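Local coordinates for attachment protein G3P (Enterobacteria phage Ike, PDB 4EO0) that sits at the tip of the filamentous phage and binds the N-pilus of the host bacterium through this domain, probably an early step of infection, at residues Arg32-Ile36 / Gly87-Trp93; Ala52-Phe56 / Gln71-Val75; Gly77-Asn83 / Ile95-Glu100. All coordinates share one frame; numbering follows the deposited sequence. Where two conformers were deposited one is given.

Contact 1: residues Arg32-Ile36 / Gly87-Trp93; sequences RKEVI and GEKTESW
Trp93 reaches back to strand 32-36 and donates its indole N-H to the backbone oxygen of Glu34, NE1 to O 3.0 Å. That oxygen lies close to the ring plane, yet the donor stands above the carbonyl plane, 63° out of it, while the amide N of Lys89 reaches the same oxygen from the opposite face. The other backbone bonds are those of an antiparallel pair: Glu34 N to Lys89 O, and both bonds between Ile36 and Gly87.

Apolar contact gathers on the indole. Ile36 lays CD1 over the six-membered ring, 3.5 Å from its centroid and only 4° off the normal, a CH-pi contact; the aliphatic CD of Lys89 covers the opposite face. A chi1 of 66° sets CG of Trp93 between its backbone N and carbonyl carbon, and the ring end comes nearer to strand 32-36.

Charge plays a lesser part. Lys33 NZ and Glu88 OE1 stay 4.5 Å apart, too far for a salt bridge. Glu34, bent at chi2, turns its carboxylate to Thr20 and Ser18 of strand 12-24.

The Glu34 carbonyl thus serves both the strand pairing and, through Trp93 NE1, the loop that follows; a tryptophan, flat and carrying one N-H, supplies both bond and packing surface.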
loop_
_atom_site.group_PDB
_atom_site.type_symbol
_atom_site.label_atom_id
_atom_site.label_comp_id
_atom_site.label_asym_id
_atom_site.label_seq_id
_atom_site.Cartn_x
_atom_site.Cartn_y
_atom_site.Cartn_z
ATOM N N ARG A 32 -24.778 14.587 3.599
ATOM C CA ARG A 32 -24.194 13.365 3.055
ATOM C C ARG A 32 -22.672 13.557 3.004
ATOM O O ARG A 32 -22.202 14.565 2.473
ATOM C CB ARG A 32 -24.793 13.065 1.663
ATOM C CG ARG A 32 -24.158 11.886 0.923
ATOM C CD ARG A 32 -24.917 11.524 -0.341
ATOM N NE ARG A 32 -26.143 10.778 -0.045
ATOM C CZ ARG A 32 -26.896 10.172 -0.959
ATOM N NH1 ARG A 32 -26.557 10.211 -2.241
ATOM N NH2 ARG A 32 -27.991 9.519 -0.594
ATOM N N LYS A 33 -21.915 12.614 3.595
ATOM C CA LYS A 33 -20.448 12.679 3.637
ATOM C C LYS A 33 -19.765 11.409 3.105
ATOM O O LYS A 33 -20.341 10.319 3.177
ATOM C CB LYS A 33 -19.947 12.990 5.064
ATOM C CG LYS A 33 -20.300 14.389 5.579
ATOM C CD LYS A 33 -19.189 15.397 5.315
ATOM C CE LYS A 33 -19.482 16.745 5.924
ATOM N NZ LYS A 33 -18.313 17.655 5.810
ATOM N N GLU A 34 -18.526 11.556 2.601
ATOM C CA GLU A 34 -17.689 10.454 2.098
ATOM C C GLU A 34 -16.487 10.377 3.030
ATOM O O GLU A 34 -15.686 11.313 3.064
ATOM C CB GLU A 34 -17.296 10.680 0.635
ATOM C CG GLU A 34 -18.464 10.458 -0.311
ATOM C CD GLU A 34 -18.944 9.029 -0.460
ATOM O OE1 GLU A 34 -18.120 8.090 -0.354
ATOM O OE2 GLU A 34 -20.150 8.855 -0.735
ATOM N N VAL A 35 -16.411 9.273 3.819
ATOM C CA VAL A 35 -15.440 9.070 4.901
ATOM C C VAL A 35 -14.337 8.017 4.652
ATOM O O VAL A 35 -14.616 6.905 4.205
ATOM C CB VAL A 35 -16.195 8.784 6.237
ATOM C CG1 VAL A 35 -15.268 8.865 7.450
ATOM C CG2 VAL A 35 -17.386 9.723 6.422
ATOM N N ILE A 36 -13.091 8.370 5.028
ATOM C CA ILE A 36 -11.927 7.504 5.025
ATOM C C ILE A 36 -11.391 7.605 6.472
ATOM O O ILE A 36 -11.188 8.711 6.977
ATOM C CB ILE A 36 -10.844 7.817 3.975
ATOM C CG1 ILE A 36 -11.433 7.744 2.556
ATOM C CG2 ILE A 36 -9.691 6.805 4.129
ATOM C CD1 ILE A 36 -10.459 8.004 1.395
ATOM N N GLY A 87 -10.438 11.495 6.749
ATOM C CA GLY A 87 -11.404 12.570 6.943
ATOM C C GLY A 87 -12.682 12.374 6.166
ATOM O O GLY A 87 -12.972 11.269 5.704
ATOM N N GLU A 88 -13.436 13.461 6.012
ATOM C CA GLU A 88 -14.728 13.476 5.335
ATOM C C GLU A 88 -14.726 14.481 4.193
ATOM O O GLU A 88 -14.089 15.534 4.291
ATOM C CB GLU A 88 -15.848 13.812 6.327
ATOM C CG GLU A 88 -15.840 12.975 7.599
ATOM C CD GLU A 88 -17.072 13.065 8.482
ATOM O OE1 GLU A 88 -17.691 14.152 8.546
ATOM O OE2 GLU A 88 -17.390 12.053 9.149
ATOM N N LYS A 89 -15.446 14.147 3.123
ATOM C CA LYS A 89 -15.580 15.001 1.949
ATOM C C LYS A 89 -16.989 14.947 1.348
ATOM O O LYS A 89 -17.740 14.009 1.596
ATOM C CB LYS A 89 -14.541 14.633 0.890
ATOM C CG LYS A 89 -13.115 14.899 1.324
ATOM C CD LYS A 89 -12.197 14.994 0.125
ATOM C CE LYS A 89 -10.751 15.092 0.568
ATOM N NZ LYS A 89 -9.818 14.880 -0.569
ATOM N N THR A 90 -17.333 15.974 0.575
ATOM C CA THR A 90 -18.613 16.048 -0.126
ATOM C C THR A 90 -18.766 14.936 -1.156
ATOM O O THR A 90 -19.835 14.350 -1.300
ATOM C CB THR A 90 -18.771 17.395 -0.860
ATOM O OG1 THR A 90 -18.777 18.470 0.087
ATOM C CG2 THR A 90 -20.068 17.426 -1.655
ATOM N N GLU A 91 -17.680 14.653 -1.863
ATOM C CA GLU A 91 -17.695 13.759 -3.007
ATOM C C GLU A 91 -16.841 12.536 -2.733
ATOM O O GLU A 91 -15.911 12.597 -1.942
ATOM C CB GLU A 91 -17.152 14.485 -4.235
ATOM C CG GLU A 91 -18.062 15.570 -4.764
ATOM C CD GLU A 91 -19.326 14.993 -5.350
ATOM O OE1 GLU A 91 -19.294 14.604 -6.533
ATOM O OE2 GLU A 91 -20.337 14.912 -4.622
ATOM N N SER A 92 -17.164 11.432 -3.401
ATOM C CA SER A 92 -16.466 10.168 -3.214
ATOM C C SER A 92 -14.990 10.318 -3.591
ATOM O O SER A 92 -14.651 11.033 -4.523
ATOM C CB SER A 92 -17.137 9.074 -4.052
ATOM O OG SER A 92 -16.522 7.813 -3.866
ATOM N N TRP A 93 -14.122 9.675 -2.819
ATOM C CA TRP A 93 -12.677 9.852 -2.953
ATOM C C TRP A 93 -11.886 8.664 -2.415
ATOM O O TRP A 93 -12.440 7.754 -1.818
ATOM C CB TRP A 93 -12.215 11.156 -2.297
ATOM C CG TRP A 93 -12.392 11.184 -0.816
ATOM C CD1 TRP A 93 -13.563 11.081 -0.131
ATOM C CD2 TRP A 93 -11.365 11.330 0.169
ATOM N NE1 TRP A 93 -13.333 11.153 1.214
ATOM C CE2 TRP A 93 -11.990 11.308 1.427
ATOM C CE3 TRP A 93 -9.980 11.484 0.110
ATOM C CZ2 TRP A 93 -11.277 11.422 2.611
ATOM C CZ3 TRP A 93 -9.279 11.597 1.286
ATOM C CH2 TRP A 93 -9.925 11.569 2.521
#

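Contact 2: residues Ala52-Phe56 / Gln71-Val75; sequences AQNVF and QFRLV
Phe56 and Leu74 form the tight centre of this helix-on-strand contact, their side chains overlapping alongside, each pointing back toward the other's backbone. Leu74 CB lies over one face of the phenyl ring, displaced toward its rim, 3.7 Å from Phe56 CG; measured to the ring centroid the CH-pi contact is 4.0 Å long and 22° off the normal. The phenylalanine reaches the strand because its CG is anti to the backbone N (chi1 174°), which sends the ring out from the helix and obliquely over the strand. Its far end, CZ, meets Phe72 CB at 3.8 Å, while CE1 approaches the backbone carbonyl carbon of Arg73. A large, flat, apolar side chain suits this place, since one ring spans three consecutive strand residues.

Leucine adds a second point of attachment through a branch. Its CD2 methyl lies 3.5 Å from the backbone O of Ala52 and 3.9 Å from Ala52 CB. The small alanine leaves the helix surface low enough for the methyl to come down onto the backbone.

Toward solvent the packing thins. Gln53 meets Leu74 CD2 with its backbone N and, at the end of its bent chain, with OE1 at 3.7 Å; its NE2 is bonded to Asn57 one turn on. The Phe72 ring leads away from the helix although its CB takes part, and Arg73 points to the other side of the strand, where Gln104 and Trp4 receive its guanidinium. No hydrogen bond joins the two segments, so apolar packing carries the contact.

The segments run nearly antiparallel, 161° between directions with axes 9.3 Å apart. Strand 72-76 pairs with strand 94-106; helix 38-66 packs against the former, with Phe56 also on Ile103 of strand 94-106 and Ala52 on Tyr12 of strand 12-24.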
loop_
_atom_site.group_PDB
_atom_site.type_symbol
_atom_site.label_atom_id
_atom_site.label_comp_id
_atom_site.label_asym_id
_atom_site.label_seq_id
_atom_site.Cartn_x
_atom_site.Cartn_y
_atom_site.Cartn_z
ATOM N N ALA A 52 3.497 -6.120 -2.862
ATOM C CA ALA A 52 4.965 -6.200 -3.011
ATOM C C ALA A 52 5.384 -7.663 -2.886
ATOM O O ALA A 52 6.171 -8.147 -3.699
ATOM C CB ALA A 52 5.644 -5.356 -1.926
ATOM N N GLN A 53 4.808 -8.374 -1.917
ATOM C CA GLN A 53 5.126 -9.783 -1.713
ATOM C C GLN A 53 4.660 -10.621 -2.874
ATOM O O GLN A 53 5.393 -11.519 -3.329
ATOM C CB GLN A 53 4.514 -10.281 -0.382
ATOM C CG GLN A 53 4.888 -11.728 -0.033
ATOM C CD GLN A 53 6.371 -11.920 0.213
ATOM O OE1 GLN A 53 7.020 -11.164 0.946
ATOM N NE2 GLN A 53 6.932 -12.954 -0.389
ATOM N N ASN A 54 3.458 -10.325 -3.378
ATOM C CA ASN A 54 2.847 -11.040 -4.498
ATOM C C ASN A 54 3.736 -10.932 -5.750
ATOM O O ASN A 54 3.968 -11.916 -6.438
ATOM C CB ASN A 54 1.461 -10.450 -4.761
ATOM C CG ASN A 54 0.572 -11.260 -5.654
ATOM O OD1 ASN A 54 0.898 -11.563 -6.803
ATOM N ND2 ASN A 54 -0.634 -11.523 -5.184
ATOM N N VAL A 55 4.226 -9.727 -6.014
ATOM C CA VAL A 55 5.101 -9.443 -7.155
ATOM C C VAL A 55 6.414 -10.191 -6.955
ATOM O O VAL A 55 6.861 -10.859 -7.888
ATOM C CB VAL A 55 5.300 -7.932 -7.414
ATOM C CG1 VAL A 55 6.434 -7.677 -8.421
ATOM C CG2 VAL A 55 4.006 -7.324 -7.919
ATOM N N PHE A 56 7.006 -10.111 -5.757
ATOM C CA PHE A 56 8.272 -10.783 -5.435
ATOM C C PHE A 56 8.174 -12.291 -5.696
ATOM O O PHE A 56 9.093 -12.875 -6.263
ATOM C CB PHE A 56 8.719 -10.475 -3.972
ATOM C CG PHE A 56 9.943 -11.268 -3.562
ATOM C CD1 PHE A 56 11.190 -10.997 -4.125
ATOM C CD2 PHE A 56 9.830 -12.359 -2.699
ATOM C CE1 PHE A 56 12.309 -11.763 -3.785
ATOM C CE2 PHE A 56 10.956 -13.101 -2.340
ATOM C CZ PHE A 56 12.186 -12.798 -2.889
ATOM N N GLN A 71 20.513 -16.228 -2.963
ATOM C CA GLN A 71 19.268 -16.265 -2.209
ATOM C C GLN A 71 18.624 -14.909 -2.522
ATOM O O GLN A 71 19.330 -13.980 -2.931
ATOM C CB GLN A 71 19.519 -16.372 -0.697
ATOM C CG GLN A 71 20.012 -17.754 -0.252
ATOM C CD GLN A 71 18.911 -18.786 -0.154
ATOM O OE1 GLN A 71 18.787 -19.681 -0.997
ATOM N NE2 GLN A 71 18.113 -18.713 0.899
ATOM N N PHE A 72 17.300 -14.796 -2.371
ATOM C CA PHE A 72 16.609 -13.554 -2.688
ATOM C C PHE A 72 15.716 -13.162 -1.556
ATOM O O PHE A 72 15.281 -14.019 -0.773
ATOM C CB PHE A 72 15.763 -13.698 -3.984
ATOM C CG PHE A 72 16.546 -14.309 -5.115
ATOM C CD1 PHE A 72 17.463 -13.550 -5.836
ATOM C CD2 PHE A 72 16.446 -15.665 -5.391
ATOM C CE1 PHE A 72 18.281 -14.150 -6.791
ATOM C CE2 PHE A 72 17.250 -16.253 -6.358
ATOM C CZ PHE A 72 18.141 -15.486 -7.068
ATOM N N ARG A 73 15.468 -11.855 -1.434
ATOM C CA ARG A 73 14.556 -11.355 -0.434
ATOM C C ARG A 73 13.893 -10.102 -0.890
ATOM O O ARG A 73 14.424 -9.370 -1.730
ATOM C CB ARG A 73 15.233 -11.181 0.939
ATOM C CG ARG A 73 16.140 -9.977 1.007
ATOM C CD ARG A 73 16.860 -9.881 2.318
ATOM N NE ARG A 73 17.551 -8.603 2.383
ATOM C CZ ARG A 73 18.228 -8.160 3.434
ATOM N NH1 ARG A 73 18.357 -8.918 4.520
ATOM N NH2 ARG A 73 18.821 -6.976 3.392
ATOM N N LEU A 74 12.761 -9.816 -0.262
ATOM C CA LEU A 74 12.039 -8.576 -0.457
ATOM C C LEU A 74 12.162 -7.774 0.838
ATOM O O LEU A 74 11.819 -8.267 1.923
ATOM C CB LEU A 74 10.571 -8.864 -0.795
ATOM C CG LEU A 74 9.641 -7.655 -0.794
ATOM C CD1 LEU A 74 9.908 -6.704 -1.984
ATOM C CD2 LEU A 74 8.225 -8.109 -0.806
ATOM N N VAL A 75 12.668 -6.545 0.732
ATOM C CA VAL A 75 12.761 -5.672 1.884
ATOM C C VAL A 75 11.666 -4.642 1.664
ATOM O O VAL A 75 11.737 -3.879 0.697
ATOM C CB VAL A 75 14.155 -5.000 2.077
ATOM C CG1 VAL A 75 14.128 -4.003 3.248
ATOM C CG2 VAL A 75 15.245 -6.037 2.298
#

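Contact 3: residues Gly77-Asn83 / Ile95-Glu100; sequences GDTCVYN and IRAQVE
Ala97 offers its single methyl to the Tyr82 ring, CB to CE2 3.5 Å, at an oblique approach. The small residue makes a low spot beside which the CE2 side of the phenol fits, and Ile95 CG2 fills in at the ring's edge. Tyr82 holds CG anti to its carbonyl carbon (chi1 -53°), which places the ring by Ala97 and against Leu41 and Cys45 of helix 38-66.

A second bump is the sulfur of Cys80, which rests 3.7 Å from Val99 CB and continues into the disulfide with Cys45. Beyond it the chain bows out through Asp78 and Thr79, then returns at Gly77, where Val99 CG2 lies 3.5 Å from the carbonyl O; this methyl of the beta-branched valine sits at the mouth of the bow. Gly77 N closes it on Glu100 O.

At the other end Asn83 replaces a backbone partner: its OD1 accepts from Arg96 N at 2.9 Å, with the donor 45° out of the amide plane, while its own N makes a weak bond to Arg96 O. A water donates to both Val81 O and Arg96 O, the oxygens flanking the non-hydrogen-bonded Tyr82-Ala97 pair, beside the two Val81-Gln98 backbone bonds.

This is a short antiparallel edge strand on a long central one, with a disulfide fastening the pair to the helix packed on the face that carries Tyr82 and Ala97.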
loop_
_atom_site.group_PDB
_atom_site.type_symbol
_atom_site.label_atom_id
_atom_site.label_comp_id
_atom_site.label_asym_id
_atom_site.label_seq_id
_atom_site.Cartn_x
_atom_site.Cartn_y
_atom_site.Cartn_z
ATOM N N GLY A 77 9.285 -1.389 3.096
ATOM C CA GLY A 77 9.302 -0.282 4.038
ATOM C C GLY A 77 8.373 -0.604 5.196
ATOM O O GLY A 77 7.424 -1.376 5.031
ATOM N N ASP A 78 8.729 -0.140 6.385
ATOM C CA ASP A 78 7.945 -0.385 7.604
ATOM C C ASP A 78 6.591 0.308 7.538
ATOM O O ASP A 78 5.581 -0.238 7.989
ATOM C CB ASP A 78 8.722 0.098 8.848
ATOM C CG ASP A 78 10.064 -0.597 9.042
ATOM O OD1 ASP A 78 10.164 -1.794 8.708
ATOM O OD2 ASP A 78 10.982 0.036 9.604
ATOM N N THR A 79 6.575 1.503 6.984
ATOM C CA THR A 79 5.388 2.356 6.887
ATOM C C THR A 79 5.214 2.866 5.460
ATOM O O THR A 79 6.181 2.924 4.688
ATOM C CB THR A 79 5.475 3.531 7.896
ATOM O OG1 THR A 79 6.639 4.320 7.619
ATOM C CG2 THR A 79 5.454 3.067 9.372
ATOM N N CYS A 80 3.996 3.255 5.130
ATOM C CA CYS A 80 3.670 3.766 3.809
ATOM C C CYS A 80 3.770 5.258 3.794
ATOM O O CYS A 80 3.819 5.884 4.856
ATOM C CB CYS A 80 2.262 3.335 3.405
ATOM S SG CYS A 80 2.126 1.588 2.993
ATOM N N VAL A 81 3.750 5.820 2.573
ATOM C CA VAL A 81 3.597 7.247 2.274
ATOM C C VAL A 81 2.213 7.324 1.612
ATOM O O VAL A 81 1.908 6.530 0.706
ATOM C CB VAL A 81 4.698 7.847 1.386
ATOM C CG1 VAL A 81 4.365 9.300 0.996
ATOM C CG2 VAL A 81 6.041 7.764 2.089
ATOM N N TYR A 82 1.390 8.255 2.083
ATOM C CA TYR A 82 0.018 8.444 1.611
ATOM C C TYR A 82 -0.153 9.742 0.878
ATOM O O TYR A 82 0.591 10.691 1.126
ATOM C CB TYR A 82 -0.971 8.413 2.797
ATOM C CG TYR A 82 -0.837 7.192 3.672
ATOM C CD1 TYR A 82 0.125 7.133 4.677
ATOM C CD2 TYR A 82 -1.640 6.072 3.467
ATOM C CE1 TYR A 82 0.278 5.989 5.465
ATOM C CE2 TYR A 82 -1.499 4.926 4.252
ATOM C CZ TYR A 82 -0.523 4.883 5.235
ATOM O OH TYR A 82 -0.385 3.777 6.033
ATOM N N ASN A 83 -1.157 9.814 -0.003
ATOM C CA ASN A 83 -1.472 11.067 -0.718
ATOM C C ASN A 83 -2.683 11.797 -0.110
ATOM O O ASN A 83 -3.309 12.624 -0.770
ATOM C CB ASN A 83 -1.658 10.811 -2.220
ATOM C CG ASN A 83 -2.930 10.073 -2.580
ATOM O OD1 ASN A 83 -3.607 9.499 -1.737
ATOM N ND2 ASN A 83 -3.289 10.076 -3.842
ATOM N N ILE A 95 -7.587 7.270 -1.100
ATOM C CA ILE A 95 -6.212 7.562 -0.690
ATOM C C ILE A 95 -5.374 6.396 -1.167
ATOM O O ILE A 95 -5.765 5.246 -0.979
ATOM C CB ILE A 95 -6.056 7.771 0.841
ATOM C CG1 ILE A 95 -6.697 9.094 1.268
ATOM C CG2 ILE A 95 -4.587 7.740 1.297
ATOM C CD1 ILE A 95 -6.871 9.284 2.793
ATOM N N ARG A 96 -4.201 6.687 -1.739
ATOM C CA ARG A 96 -3.231 5.700 -2.184
ATOM C C ARG A 96 -2.214 5.563 -1.079
ATOM O O ARG A 96 -1.716 6.575 -0.599
ATOM C CB ARG A 96 -2.510 6.220 -3.423
ATOM C CG ARG A 96 -3.365 6.256 -4.667
ATOM C CD ARG A 96 -2.578 6.759 -5.859
ATOM N NE ARG A 96 -3.389 6.622 -7.071
ATOM C CZ ARG A 96 -3.270 5.609 -7.923
ATOM N NH1 ARG A 96 -2.340 4.678 -7.732
ATOM N NH2 ARG A 96 -4.054 5.538 -8.989
ATOM N N ALA A 97 -1.937 4.327 -0.654
ATOM C CA ALA A 97 -0.894 3.977 0.321
ATOM C C ALA A 97 0.194 3.346 -0.535
ATOM O O ALA A 97 -0.062 2.375 -1.238
ATOM C CB ALA A 97 -1.427 2.955 1.332
ATOM N N GLN A 98 1.377 3.940 -0.533
ATOM C CA GLN A 98 2.504 3.408 -1.300
ATOM C C GLN A 98 3.575 2.899 -0.362
ATOM O O GLN A 98 3.987 3.609 0.562
ATOM C CB GLN A 98 3.105 4.449 -2.252
ATOM C CG GLN A 98 2.267 4.678 -3.519
ATOM C CD GLN A 98 2.754 5.807 -4.372
ATOM O OE1 GLN A 98 3.850 6.356 -4.178
ATOM N NE2 GLN A 98 1.985 6.132 -5.391
ATOM N N VAL A 99 4.027 1.654 -0.589
ATOM C CA VAL A 99 5.141 1.098 0.175
ATOM C C VAL A 99 6.337 0.887 -0.770
ATOM O O VAL A 99 6.160 0.472 -1.944
ATOM C CB VAL A 99 4.760 -0.173 1.001
ATOM C CG1 VAL A 99 4.655 -1.439 0.127
ATOM C CG2 VAL A 99 5.762 -0.396 2.153
ATOM N N GLU A 100 7.553 1.076 -0.248
ATOM C CA GLU A 100 8.727 0.730 -1.049
ATOM C C GLU A 100 8.969 -0.770 -0.916
ATOM O O GLU A 100 8.929 -1.295 0.191
ATOM C CB GLU A 100 9.987 1.506 -0.592
ATOM C CG GLU A 100 9.991 3.016 -0.844
ATOM C CD GLU A 100 11.313 3.677 -0.519
ATOM O OE1 GLU A 100 12.124 3.061 0.210
ATOM O OE2 GLU A 100 11.550 4.810 -0.996
HETATM O O HOH W 1 0.885 7.341 -1.655
#

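Overall arrangement
After the short strand 4-6, strand 12-24 turns back into strand 30-36, whose end enters contact 1 and leads directly into helix 38-66. Contact 2 is the first of the three to close, from this helix to strand 72-76, and lies wholly within the span between the segments of contact 1. The chain then passes straight into 77-83, which opens contact 3; strand 87-89 completes contact 1 before 95-100 completes contact 3, so these two cross, and they touch where Ile36 packs on Ile95. Contacts 1 and 2, centres about 35 Å apart, lie on opposite sides of the chain's centre. Contact 1 joins two strands, contact 2 helix to strand, contact 3 strand 81-82 to strand 94-106.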